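Local coordinates for protein aminomethyltransferase (Bartonella henselae, PDB 3GIR) that belongs to the aminomethyltransferase family, pairing a folate-binding-type domain with a C-terminal beta-barrel domain, at residues Glu40-Ala45 / Leu78-His83; Ala47-Phe52 / Arg56-Tyr61; Leu63-Glu68 / Leu248-Ser253; Leu170-Leu175 / Gln205-Ile210. All blocks are in the same frame, centred on the assembly; numbering follows the deposited sequence. Where two conformers were deposited one is given.

All four contacts fall within the range of the folate-binding-type family domain. Contacts 1 and 2 lie side by side, their centres about 9 Å apart, and meet where His42 ND1 comes to 2.7 Å from Tyr61 OH. Contact 2 also touches contact 3: Glu68 OE2 takes a probable hydrogen bond from Tyr61 N at 2.8 Å. Contacts 1 and 4 share a mixed sheet, in which strands 76-80 and 173-178 are neighbours; Ile81 N probably bonds to Leu174 O at 2.9 Å. Contact 4 does not touch contacts 2 or 3. The sodium ion, sited at Leu238, Asp240 and Val243, is about 13 Å from the side chain of His42.

Contact 1 of 4, residues Glu40-Ala45 / Leu78-His83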
loop_
_atom_site.group_PDB
_atom_site.type_symbol
_atom_site.label_atom_id
_atom_site.label_comp_id
_atom_site.label_asym_id
_atom_site.label_seq_id
_atom_site.Cartn_x
_atom_site.Cartn_y
_atom_site.Cartn_z
ATOM N N GLU A 40 13.586 11.288 16.412
ATOM C CA GLU A 40 14.943 11.819 16.583
ATOM C C GLU A 40 15.994 11.294 15.585
ATOM O O GLU A 40 16.926 12.025 15.183
ATOM C CB GLU A 40 15.438 11.548 18.024
ATOM C CG GLU A 40 14.768 12.412 19.039
ATOM C CD GLU A 40 15.232 12.053 20.489
ATOM O OE1 GLU A 40 16.347 11.458 20.648
ATOM O OE2 GLU A 40 14.482 12.344 21.455
ATOM N N LEU A 41 15.883 10.021 15.148
ATOM C CA LEU A 41 16.728 9.500 14.114
ATOM C C LEU A 41 16.546 10.264 12.805
ATOM O O LEU A 41 17.534 10.493 12.072
ATOM C CB LEU A 41 16.526 7.983 13.843
ATOM C CG LEU A 41 16.893 6.974 14.907
ATOM C CD1 LEU A 41 16.767 5.513 14.385
ATOM C CD2 LEU A 41 18.341 7.299 15.396
ATOM N N HIS A 42 15.313 10.597 12.507
ATOM C CA HIS A 42 15.026 11.324 11.281
ATOM C C HIS A 42 15.592 12.733 11.368
ATOM O O HIS A 42 16.181 13.200 10.373
ATOM C CB HIS A 42 13.531 11.310 10.939
ATOM C CG HIS A 42 13.016 9.927 10.806
ATOM N ND1 HIS A 42 13.524 9.061 9.863
ATOM C CD2 HIS A 42 12.102 9.228 11.528
ATOM C CE1 HIS A 42 12.904 7.897 9.969
ATOM N NE2 HIS A 42 12.075 7.944 11.003
ATOM N N GLU A 43 15.405 13.384 12.508
ATOM C CA GLU A 43 15.938 14.729 12.738
ATOM C C GLU A 43 17.470 14.692 12.574
ATOM O O GLU A 43 18.061 15.523 11.824
ATOM C CB GLU A 43 15.470 15.224 14.107
ATOM C CG GLU A 43 15.193 16.681 14.211
ATOM C CD GLU A 43 16.470 17.524 14.422
ATOM O OE1 GLU A 43 17.435 16.977 15.032
ATOM O OE2 GLU A 43 16.520 18.728 13.976
ATOM N N LYS A 44 18.153 13.727 13.212
ATOM C CA LYS A 44 19.620 13.566 13.062
ATOM C C LYS A 44 20.104 13.322 11.621
ATOM O O LYS A 44 21.183 13.734 11.215
ATOM C CB LYS A 44 20.181 12.422 13.978
ATOM N N ALA A 45 19.300 12.606 10.827
ATOM C CA ALA A 45 19.538 12.337 9.425
ATOM C C ALA A 45 19.235 13.537 8.503
ATOM O O ALA A 45 19.422 13.459 7.295
ATOM C CB ALA A 45 18.689 11.174 9.008
ATOM N N LEU A 78 15.634 2.035 3.430
ATOM C CA LEU A 78 14.995 1.849 4.731
ATOM C C LEU A 78 13.928 2.944 4.882
ATOM O O LEU A 78 14.188 4.146 4.758
ATOM C CB LEU A 78 16.023 1.979 5.881
ATOM C CG LEU A 78 15.482 1.612 7.275
ATOM C CD1 LEU A 78 15.044 0.110 7.387
ATOM C CD2 LEU A 78 16.600 1.997 8.352
ATOM N N PHE A 79 12.709 2.516 5.154
ATOM C CA PHE A 79 11.549 3.380 5.270
ATOM C C PHE A 79 10.943 3.215 6.656
ATOM O O PHE A 79 10.625 2.106 7.070
ATOM C CB PHE A 79 10.452 3.017 4.249
ATOM C CG PHE A 79 10.872 2.988 2.804
ATOM C CD1 PHE A 79 10.386 3.928 1.908
ATOM C CD2 PHE A 79 11.708 1.977 2.335
ATOM C CE1 PHE A 79 10.754 3.880 0.562
ATOM C CE2 PHE A 79 12.091 1.984 1.009
ATOM C CZ PHE A 79 11.622 2.941 0.144
ATOM N N ASP A 80 10.762 4.338 7.361
ATOM C CA ASP A 80 10.040 4.302 8.596
ATOM C C ASP A 80 8.556 4.464 8.291
ATOM O O ASP A 80 8.073 5.549 7.914
ATOM C CB ASP A 80 10.508 5.415 9.564
ATOM C CG ASP A 80 9.881 5.276 10.922
ATOM O OD1 ASP A 80 8.924 4.460 11.091
ATOM O OD2 ASP A 80 10.300 6.037 11.848
ATOM N N ILE A 81 7.802 3.371 8.452
ATOM C CA ILE A 81 6.394 3.301 8.168
ATOM C C ILE A 81 5.602 2.999 9.457
ATOM O O ILE A 81 4.554 2.370 9.448
ATOM C CB ILE A 81 6.071 2.350 6.965
ATOM C CG1 ILE A 81 6.617 0.987 7.216
ATOM C CG2 ILE A 81 6.664 2.968 5.668
ATOM C CD1 ILE A 81 6.091 -0.011 6.136
ATOM N N SER A 82 6.073 3.584 10.566
ATOM C CA SER A 82 5.504 3.375 11.884
ATOM C C SER A 82 4.171 4.072 12.048
ATOM O O SER A 82 3.549 3.939 13.096
ATOM C CB SER A 82 6.458 3.842 12.995
ATOM O OG SER A 82 7.661 3.088 12.964
ATOM N N HIS A 83 3.742 4.853 11.053
ATOM C CA HIS A 83 2.432 5.469 10.992
ATOM C C HIS A 83 1.363 4.461 10.617
ATOM O O HIS A 83 0.177 4.665 10.918
ATOM C CB HIS A 83 2.464 6.694 10.056
ATOM C CG HIS A 83 2.763 6.382 8.639
ATOM N ND1 HIS A 83 3.700 5.442 8.261
ATOM C CD2 HIS A 83 2.212 6.825 7.472
ATOM C CE1 HIS A 83 3.755 5.356 6.941
ATOM N NE2 HIS A 83 2.843 6.175 6.429
#
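The imidazole of His42 meets the Asp80 side chain with its NE2 edge, and this pair makes the whole contact. His42 NE2 donates to Asp80 OD2 at 2.7 Å, with an N-H...O angle of 169°. The acceptor lies in the ring plane, at the ring edge. Asp80 accepts the N-H with the anti lone pair of OD2, on the side away from OD1. Ring and carboxylate planes are 33° apart. The ring also touches the aspartate stem, with His42 CE1 3.5 Å from Asp80 CB. Asp80 CG stands anti to the backbone N (chi1 -173°), which carries the carboxylate toward the helix; OD2 meets the histidine and OD1 meets Ser82.

This His-carboxylate hydrogen bond joins helix 39-44 to the end of strand 76-80, in the mixed sheet of the folate-binding-type domain. An Asx turn begins at Asp80, the last residue of the strand. Asp80 OD1 accepts from Ser82 N at 3.0 Å, nearly along the C-O direction. It also accepts from Ser82 OG at 2.6 Å, on its syn lone pair. Three bonds therefore grip the buried carboxylate, which fixes its rotation. The Trp245 ring meets the His42 ring, and Asp80 touches Leu38.

Contact 2 of 4, residues Ala47-Phe52 / Arg56-Tyr61; sequences AKFGAF and RMPLTY
A beta hairpin with a classic bulge carries this contact: strands 48-52 and 55-60 run antiparallel. Leu59 and Thr60 both face Lys48. Lys48 N donates to Thr60 O at 2.9 Å, while Lys48 O accepts from Leu59 N at 2.8 Å. Phe49 and Pro58 form the non-hydrogen-bonded pair after the bulge; Phe49 CA is 3.2 Å from Met57 O, a CA-H...O contact. Gly50 and Met57 then form a hydrogen-bonded pair, with Met57 N to Gly50 O at 2.8 Å and Gly50 N to Met57 O at 2.9 Å.

The Phe49 side chain crosses that of Arg56 at about a right angle. Arg56 CG, anti to the backbone N (chi1 175°), meets Phe49 CB at 3.7 Å. Ala47 CB touches Pro58 CB at 3.7 Å and also meets Tyr61 CE1. It sits over one face of the Phe49 ring, near the rim. Leu59 CG lies against the backbone of Gly50, 3.6 Å from its N.

Strand 55-60 is the middle strand of a small sheet, between strands 48-52 and 34-35. His42 of helix 39-44 packs against Ala47, Phe49 and Pro58. Leu248 of helix 248-257 touches Met57, Leu59 and Phe52.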
loop_
_atom_site.group_PDB
_atom_site.type_symbol
_atom_site.label_atom_id
_atom_site.label_comp_id
_atom_site.label_asym_id
_atom_site.label_seq_id
_atom_site.Cartn_x
_atom_site.Cartn_y
_atom_site.Cartn_z
ATOM N N ALA A 47 16.257 14.964 7.942
ATOM C CA ALA A 47 14.961 14.907 7.268
ATOM C C ALA A 47 14.296 16.293 7.183
ATOM O O ALA A 47 14.422 17.166 8.104
ATOM C CB ALA A 47 14.024 13.961 7.976
ATOM N N LYS A 48 13.580 16.469 6.083
ATOM C CA LYS A 48 12.596 17.535 5.921
ATOM C C LYS A 48 11.231 16.926 6.083
ATOM O O LYS A 48 10.923 15.924 5.465
ATOM C CB LYS A 48 12.728 18.202 4.551
ATOM C CG LYS A 48 14.080 18.875 4.276
ATOM C CD LYS A 48 15.227 17.996 3.869
ATOM C CE LYS A 48 16.625 18.656 3.835
ATOM N NZ LYS A 48 17.192 18.887 5.232
ATOM N N PHE A 49 10.425 17.513 6.952
ATOM C CA PHE A 49 9.177 16.912 7.470
ATOM C C PHE A 49 7.973 17.561 6.878
ATOM O O PHE A 49 7.985 18.764 6.521
ATOM C CB PHE A 49 9.128 16.899 8.989
ATOM C CG PHE A 49 10.160 16.088 9.679
ATOM C CD1 PHE A 49 9.913 14.776 10.027
ATOM C CD2 PHE A 49 11.366 16.649 10.059
ATOM C CE1 PHE A 49 10.877 14.014 10.682
ATOM C CE2 PHE A 49 12.341 15.897 10.769
ATOM C CZ PHE A 49 12.075 14.585 11.076
ATOM N N GLY A 50 6.880 16.787 6.804
ATOM C CA GLY A 50 5.583 17.287 6.389
ATOM C C GLY A 50 4.474 16.384 6.886
ATOM O O GLY A 50 4.750 15.321 7.403
ATOM N N ALA A 51 3.240 16.855 6.805
ATOM C CA ALA A 51 2.052 16.153 7.261
ATOM C C ALA A 51 1.619 15.125 6.268
ATOM O O ALA A 51 1.531 15.378 5.055
ATOM C CB ALA A 51 0.874 17.140 7.437
ATOM N N PHE A 52 1.353 13.931 6.784
ATOM C CA PHE A 52 0.700 12.850 6.020
ATOM C C PHE A 52 -0.125 12.044 6.956
ATOM O O PHE A 52 0.357 11.544 7.970
ATOM C CB PHE A 52 1.731 11.935 5.355
ATOM C CG PHE A 52 1.090 10.822 4.609
ATOM C CD1 PHE A 52 0.406 11.086 3.438
ATOM C CD2 PHE A 52 1.113 9.558 5.106
ATOM C CE1 PHE A 52 -0.214 10.079 2.740
ATOM C CE2 PHE A 52 0.480 8.520 4.394
ATOM C CZ PHE A 52 -0.167 8.793 3.221
ATOM N N ARG A 56 3.512 13.639 11.394
ATOM C CA ARG A 56 4.681 14.400 10.929
ATOM C C ARG A 56 5.711 13.362 10.376
ATOM O O ARG A 56 6.370 12.617 11.138
ATOM C CB ARG A 56 5.289 15.309 11.994
ATOM C CG ARG A 56 6.592 15.998 11.511
ATOM C CD ARG A 56 7.131 17.092 12.422
ATOM N NE ARG A 56 6.236 18.202 12.439
ATOM C CZ ARG A 56 5.299 18.455 13.345
ATOM N NH1 ARG A 56 5.139 17.668 14.413
ATOM N NH2 ARG A 56 4.514 19.523 13.189
ATOM N N MET A 57 5.862 13.359 9.075
ATOM C CA MET A 57 6.668 12.302 8.398
ATOM C C MET A 57 7.868 12.883 7.686
ATOM O O MET A 57 7.770 14.019 7.175
ATOM C CB MET A 57 5.814 11.530 7.393
ATOM C CG MET A 57 4.636 10.790 7.967
ATOM S SD MET A 57 5.119 9.483 9.098
ATOM C CE MET A 57 5.708 8.214 7.918
ATOM N N PRO A 58 8.941 12.126 7.559
ATOM C CA PRO A 58 10.066 12.600 6.767
ATOM C C PRO A 58 9.710 12.492 5.295
ATOM O O PRO A 58 9.519 11.386 4.750
ATOM C CB PRO A 58 11.223 11.661 7.223
ATOM C CG PRO A 58 10.532 10.425 7.779
ATOM C CD PRO A 58 9.231 10.854 8.250
ATOM N N LEU A 59 9.587 13.634 4.618
ATOM C CA LEU A 59 9.287 13.618 3.162
ATOM C C LEU A 59 10.505 13.333 2.302
ATOM O O LEU A 59 10.402 12.687 1.252
ATOM C CB LEU A 59 8.701 14.974 2.710
ATOM C CG LEU A 59 7.457 15.396 3.492
ATOM C CD1 LEU A 59 6.876 16.723 2.881
ATOM C CD2 LEU A 59 6.344 14.303 3.606
ATOM N N THR A 60 11.660 13.844 2.736
ATOM C CA THR A 60 12.906 13.640 2.033
ATOM C C THR A 60 14.055 13.869 2.996
ATOM O O THR A 60 13.827 14.372 4.104
ATOM C CB THR A 60 12.984 14.517 0.780
ATOM O OG1 THR A 60 14.165 14.210 0.017
ATOM C CG2 THR A 60 12.952 15.994 1.117
ATOM N N TYR A 61 15.208 13.350 2.587
ATOM C CA TYR A 61 16.454 13.470 3.328
ATOM C C TYR A 61 17.446 14.235 2.465
ATOM O O TYR A 61 17.174 14.585 1.300
ATOM C CB TYR A 61 16.936 12.097 3.688
ATOM C CG TYR A 61 16.034 11.374 4.655
ATOM C CD1 TYR A 61 16.262 11.382 6.026
ATOM C CD2 TYR A 61 14.969 10.643 4.172
ATOM C CE1 TYR A 61 15.468 10.641 6.879
ATOM C CE2 TYR A 61 14.153 9.926 5.020
ATOM C CZ TYR A 61 14.419 9.890 6.361
ATOM O OH TYR A 61 13.562 9.168 7.191
#

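Contact 3 of 4, residues Leu63-Glu68 / Leu248-Ser253; sequences LGVLKE and LAARDS
Apolar contact is made by Glu68 CB and Ala250 CB, 3.8 Å apart, where the two helices begin. The same methyl, Ala250 CB, lies 3.7 Å from Val65 O. The CG2 branch of Val65 also approaches Ala249 and Ala250, but its placement is doubtful, in a residue deposited in two conformers. With only a methyl on Ala250, the backbones are close: Val65 CA and Ala250 CA are 5.2 Å apart.

No direct hydrogen bond crosses the contact; two waters do the bridging. One donates to Glu68 OE1 at 2.7 Å and accepts from Ala250 N at 2.9 Å. The other donates to Val65 O at 2.9 Å and is hydrogen-bonded to Ser253 OG, which also hydrogen-bonds with His69 ND1.

The carboxylate of Glu68 is held by several donors. Gly64 N, at the N-cap position, gives to Glu68 OE2, meeting it on the anti side and 21° out of the carboxylate plane. Tyr61 N and Thr60 OG1 also bond to OE2, and Gly247 N to OE1. These bonds tie Glu68, on helix 65-74, to the hairpin and to the residue just before helix 248-257.

The arrangement is a close contact of two helix N-terminal ends, bridged by water, where helices 65-74 and 248-257 begin beside the hairpin strand 55-60.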
loop_
_atom_site.group_PDB
_atom_site.type_symbol
_atom_site.label_atom_id
_atom_site.label_comp_id
_atom_site.label_asym_id
_atom_site.label_seq_id
_atom_site.Cartn_x
_atom_site.Cartn_y
_atom_site.Cartn_z
ATOM N N LEU A 63 19.882 13.204 0.854
ATOM C CA LEU A 63 20.141 12.467 -0.377
ATOM C C LEU A 63 19.182 12.928 -1.514
ATOM O O LEU A 63 19.621 13.155 -2.660
ATOM C CB LEU A 63 20.003 10.971 -0.151
ATOM C CG LEU A 63 20.255 10.031 -1.296
ATOM C CD1 LEU A 63 21.664 10.313 -1.914
ATOM C CD2 LEU A 63 20.058 8.559 -0.866
ATOM N N GLY A 64 17.912 13.110 -1.171
ATOM C CA GLY A 64 16.948 13.774 -2.028
ATOM C C GLY A 64 16.019 12.802 -2.722
ATOM O O GLY A 64 16.350 11.612 -2.931
ATOM N N VAL A 65 14.872 13.323 -3.131
ATOM C CA VAL A 65 13.795 12.473 -3.633
ATOM C C VAL A 65 14.238 11.615 -4.833
ATOM O O VAL A 65 13.856 10.420 -4.927
ATOM C CB VAL A 65 12.475 13.318 -3.840
ATOM C CG1 VAL A 65 12.597 14.309 -5.046
ATOM C CG2 VAL A 65 11.266 12.404 -3.934
ATOM N N LEU A 66 15.021 12.171 -5.752
ATOM C CA LEU A 66 15.487 11.418 -6.904
ATOM C C LEU A 66 16.452 10.278 -6.527
ATOM O O LEU A 66 16.207 9.104 -6.920
ATOM C CB LEU A 66 16.108 12.367 -7.936
ATOM C CG LEU A 66 15.251 13.495 -8.483
ATOM C CD1 LEU A 66 16.121 14.427 -9.408
ATOM C CD2 LEU A 66 14.027 12.938 -9.210
ATOM N N LYS A 67 17.507 10.595 -5.802
ATOM C CA LYS A 67 18.541 9.633 -5.470
ATOM C C LYS A 67 18.030 8.603 -4.437
ATOM O O LYS A 67 18.468 7.457 -4.425
ATOM C CB LYS A 67 19.858 10.261 -5.054
ATOM C CG LYS A 67 20.643 10.909 -6.228
ATOM C CD LYS A 67 21.884 11.557 -5.759
ATOM C CE LYS A 67 22.649 12.148 -6.968
ATOM N NZ LYS A 67 23.639 13.170 -6.447
ATOM N N GLU A 68 17.075 8.962 -3.613
ATOM C CA GLU A 68 16.499 8.015 -2.647
ATOM C C GLU A 68 15.713 6.939 -3.409
ATOM O O GLU A 68 15.780 5.732 -3.148
ATOM C CB GLU A 68 15.551 8.752 -1.643
ATOM C CG GLU A 68 16.247 9.609 -0.613
ATOM C CD GLU A 68 15.318 10.617 0.100
ATOM O OE1 GLU A 68 14.176 10.290 0.424
ATOM O OE2 GLU A 68 15.754 11.739 0.361
ATOM N N LEU A 248 9.021 9.883 2.321
ATOM C CA LEU A 248 7.693 9.622 1.742
ATOM C C LEU A 248 7.579 10.017 0.293
ATOM O O LEU A 248 6.790 9.385 -0.449
ATOM C CB LEU A 248 6.632 10.378 2.568
ATOM C CG LEU A 248 6.152 9.672 3.844
ATOM C CD1 LEU A 248 4.839 10.393 4.222
ATOM C CD2 LEU A 248 6.053 8.048 4.030
ATOM N N ALA A 249 8.308 11.062 -0.157
ATOM C CA ALA A 249 8.238 11.471 -1.570
ATOM C C ALA A 249 8.713 10.359 -2.494
ATOM O O ALA A 249 8.012 10.004 -3.445
ATOM C CB ALA A 249 8.885 12.837 -1.850
ATOM N N ALA A 250 9.851 9.777 -2.151
ATOM C CA ALA A 250 10.375 8.680 -2.914
ATOM C C ALA A 250 9.528 7.428 -2.719
ATOM O O ALA A 250 9.415 6.615 -3.635
ATOM C CB ALA A 250 11.870 8.444 -2.571
ATOM N N ARG A 251 9.036 7.193 -1.484
ATOM C CA ARG A 251 8.080 6.094 -1.298
ATOM C C ARG A 251 6.927 6.187 -2.309
ATOM O O ARG A 251 6.487 5.189 -2.870
ATOM C CB ARG A 251 7.548 6.059 0.127
ATOM C CG ARG A 251 6.432 5.114 0.408
ATOM C CD ARG A 251 6.226 4.983 1.862
ATOM N NE ARG A 251 4.946 4.434 2.299
ATOM C CZ ARG A 251 4.736 3.165 2.578
ATOM N NH1 ARG A 251 5.682 2.269 2.378
ATOM N NH2 ARG A 251 3.537 2.798 3.059
ATOM N N ASP A 252 6.410 7.398 -2.465
ATOM C CA ASP A 252 5.342 7.619 -3.428
ATOM C C ASP A 252 5.739 7.370 -4.908
ATOM O O ASP A 252 4.965 6.767 -5.630
ATOM C CB ASP A 252 4.756 9.059 -3.237
ATOM C CG ASP A 252 3.384 9.179 -3.865
ATOM O OD1 ASP A 252 2.493 8.378 -3.522
ATOM O OD2 ASP A 252 3.268 10.003 -4.817
ATOM N N SER A 253 6.904 7.835 -5.363
ATOM C CA SER A 253 7.330 7.625 -6.726
ATOM C C SER A 253 7.588 6.153 -6.985
ATOM O O SER A 253 7.274 5.584 -8.078
ATOM C CB SER A 253 8.511 8.511 -7.129
ATOM O OG SER A 253 9.605 8.406 -6.218
HETATM O O HOH W 1 11.652 10.054 -6.762
HETATM O O HOH W 2 11.801 11.219 -0.548
#

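Contact 4 of 4, residues Leu170-Leu175 / Gln205-Ile210; sequences LERVLL and QQDWFI
Arg172, in segment 170-175, reaches to Asp207 in a type II beta turn. The turn runs from Gln205 to Trp208, ahead of strand 209-211. Strands 173-178 and 209-211 belong to the six-stranded mixed sheet of the folate-binding-type domain, with strand 220-225 between them. The contact is at the surface.

The charge pairing is loose. Arg172 NH2 and Asp207 OD1 form a long salt bridge of 3.6 Å. The side chains cross at about a right angle, and guanidinium and carboxylate planes are 36° apart. Asp207 CB lies over one face of the guanidinium, 3.7 Å from Arg172 NH2. The arginine chain bends at chi2 (-71°), and its NH1 end turns back to Glu171 O while NH2 faces Asp207.

Hydrogen bonds steady both partners. Arg172 NH1 donates to Glu171 O at 2.8 Å; the oxygen is near the guanidinium plane, but the donor stands well above the carbonyl plane. In the turn, Trp208 N bonds to Gln205 O at 3.0 Å. Gln206 NE2 adds a weak bond to Asp207 OD1.

Apolar cover comes from Leu170, whose CB sits 4.1 Å above the guanidinium plane, over its centre.

Water completes the link. One molecule, in the guanidinium plane at its edge, accepts from Arg172 NE at 3.0 Å and donates to Asp207 O at 2.9 Å.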
loop_
_atom_site.group_PDB
_atom_site.type_symbol
_atom_site.label_atom_id
_atom_site.label_comp_id
_atom_site.label_asym_id
_atom_site.label_seq_id
_atom_site.Cartn_x
_atom_site.Cartn_y
_atom_site.Cartn_z
ATOM N N LEU A 170 -2.025 -2.832 18.031
ATOM C CA LEU A 170 -0.709 -2.994 18.607
ATOM C C LEU A 170 0.101 -1.720 18.532
ATOM O O LEU A 170 -0.043 -0.910 17.581
ATOM C CB LEU A 170 0.016 -4.116 17.922
ATOM C CG LEU A 170 -0.605 -5.517 17.839
ATOM C CD1 LEU A 170 0.261 -6.547 17.150
ATOM C CD2 LEU A 170 -0.929 -6.008 19.248
ATOM N N GLU A 171 0.961 -1.538 19.529
ATOM C CA GLU A 171 1.945 -0.441 19.525
ATOM C C GLU A 171 3.275 -0.977 18.997
ATOM O O GLU A 171 3.918 -1.810 19.619
ATOM C CB GLU A 171 2.138 0.122 20.933
ATOM C CG GLU A 171 2.978 1.374 20.944
ATOM C CD GLU A 171 2.860 2.226 22.218
ATOM O OE1 GLU A 171 2.779 1.630 23.322
ATOM O OE2 GLU A 171 2.875 3.494 22.119
ATOM N N ARG A 172 3.637 -0.510 17.808
ATOM C CA ARG A 172 4.825 -0.999 17.142
ATOM C C ARG A 172 5.509 0.034 16.323
ATOM O O ARG A 172 4.899 1.004 15.840
ATOM C CB ARG A 172 4.414 -2.112 16.146
ATOM C CG ARG A 172 3.815 -3.369 16.728
ATOM C CD ARG A 172 4.773 -4.204 17.445
ATOM N NE ARG A 172 4.192 -5.447 17.962
ATOM C CZ ARG A 172 3.648 -5.606 19.163
ATOM N NH1 ARG A 172 3.538 -4.590 19.991
ATOM N NH2 ARG A 172 3.181 -6.791 19.568
ATOM N N VAL A 173 6.806 -0.172 16.112
ATOM C CA VAL A 173 7.526 0.455 14.990
ATOM C C VAL A 173 7.431 -0.499 13.849
ATOM O O VAL A 173 7.486 -1.703 14.030
ATOM C CB VAL A 173 8.982 0.799 15.372
ATOM C CG1 VAL A 173 9.916 0.915 14.144
ATOM C CG2 VAL A 173 8.976 2.062 16.192
ATOM N N LEU A 174 7.300 0.040 12.642
ATOM C CA LEU A 174 7.265 -0.722 11.429
ATOM C C LEU A 174 8.277 -0.094 10.475
ATOM O O LEU A 174 8.221 1.126 10.184
ATOM C CB LEU A 174 5.871 -0.705 10.757
ATOM C CG LEU A 174 5.684 -1.674 9.548
ATOM C CD1 LEU A 174 5.798 -3.139 9.881
ATOM C CD2 LEU A 174 4.290 -1.337 8.969
ATOM N N LEU A 175 9.213 -0.903 9.991
ATOM C CA LEU A 175 10.275 -0.490 9.058
ATOM C C LEU A 175 10.120 -1.311 7.806
ATOM O O LEU A 175 9.906 -2.484 7.899
ATOM C CB LEU A 175 11.678 -0.707 9.621
ATOM C CG LEU A 175 11.960 -0.047 10.958
ATOM C CD1 LEU A 175 13.316 -0.502 11.533
ATOM C CD2 LEU A 175 11.969 1.424 10.755
ATOM N N GLN A 205 10.684 -13.648 16.870
ATOM C CA GLN A 205 10.795 -13.462 18.299
ATOM C C GLN A 205 9.443 -12.983 18.782
ATOM O O GLN A 205 8.674 -12.421 18.037
ATOM C CB GLN A 205 11.904 -12.446 18.617
ATOM C CG GLN A 205 11.979 -11.862 20.008
ATOM C CD GLN A 205 12.286 -12.902 21.070
ATOM O OE1 GLN A 205 11.741 -14.026 21.050
ATOM N NE2 GLN A 205 13.119 -12.541 21.989
ATOM N N GLN A 206 9.131 -13.226 20.024
ATOM C CA GLN A 206 7.989 -12.654 20.645
ATOM C C GLN A 206 7.783 -11.146 20.299
ATOM O O GLN A 206 8.680 -10.352 20.461
ATOM C CB GLN A 206 8.102 -12.848 22.163
ATOM C CG GLN A 206 6.922 -12.385 22.923
ATOM C CD GLN A 206 5.728 -13.356 22.810
ATOM O OE1 GLN A 206 5.899 -14.577 22.697
ATOM N NE2 GLN A 206 4.519 -12.790 22.753
ATOM N N ASP A 207 6.586 -10.805 19.856
ATOM C CA ASP A 207 6.185 -9.441 19.507
ATOM C C ASP A 207 6.896 -8.873 18.241
ATOM O O ASP A 207 6.715 -7.704 17.939
ATOM C CB ASP A 207 6.311 -8.478 20.692
ATOM C CG ASP A 207 5.281 -8.781 21.830
ATOM O OD1 ASP A 207 4.343 -9.553 21.619
ATOM O OD2 ASP A 207 5.385 -8.169 22.907
ATOM N N TRP A 208 7.635 -9.695 17.509
ATOM C CA TRP A 208 8.235 -9.249 16.263
ATOM C C TRP A 208 7.417 -9.911 15.140
ATOM O O TRP A 208 6.891 -11.003 15.303
ATOM C CB TRP A 208 9.693 -9.721 16.107
ATOM C CG TRP A 208 10.710 -8.968 16.850
ATOM C CD1 TRP A 208 10.745 -8.760 18.157
ATOM C CD2 TRP A 208 11.945 -8.472 16.310
ATOM N NE1 TRP A 208 11.882 -8.056 18.491
ATOM C CE2 TRP A 208 12.623 -7.851 17.370
ATOM C CE3 TRP A 208 12.459 -8.367 15.023
ATOM C CZ2 TRP A 208 13.862 -7.235 17.189
ATOM C CZ3 TRP A 208 13.689 -7.752 14.841
ATOM C CH2 TRP A 208 14.358 -7.196 15.930
ATOM N N PHE A 209 7.307 -9.241 13.989
ATOM C CA PHE A 209 6.590 -9.798 12.821
ATOM C C PHE A 209 7.364 -9.401 11.594
ATOM O O PHE A 209 7.597 -8.207 11.406
ATOM C CB PHE A 209 5.147 -9.239 12.851
ATOM C CG PHE A 209 4.292 -9.546 11.664
ATOM C CD1 PHE A 209 4.110 -10.817 11.214
ATOM C CD2 PHE A 209 3.633 -8.509 10.999
ATOM C CE1 PHE A 209 3.279 -11.096 10.100
ATOM C CE2 PHE A 209 2.777 -8.773 9.934
ATOM C CZ PHE A 209 2.651 -10.084 9.453
ATOM N N ILE A 210 7.827 -10.357 10.763
ATOM C CA ILE A 210 8.558 -10.031 9.563
ATOM C C ILE A 210 7.830 -10.634 8.393
ATOM O O ILE A 210 7.459 -11.827 8.432
ATOM C CB ILE A 210 10.006 -10.561 9.595
ATOM C CG1 ILE A 210 10.750 -9.853 10.754
ATOM C CG2 ILE A 210 10.721 -10.409 8.229
ATOM C CD1 ILE A 210 12.255 -10.291 10.901
HETATM O O HOH W 3 4.782 -7.393 15.818
#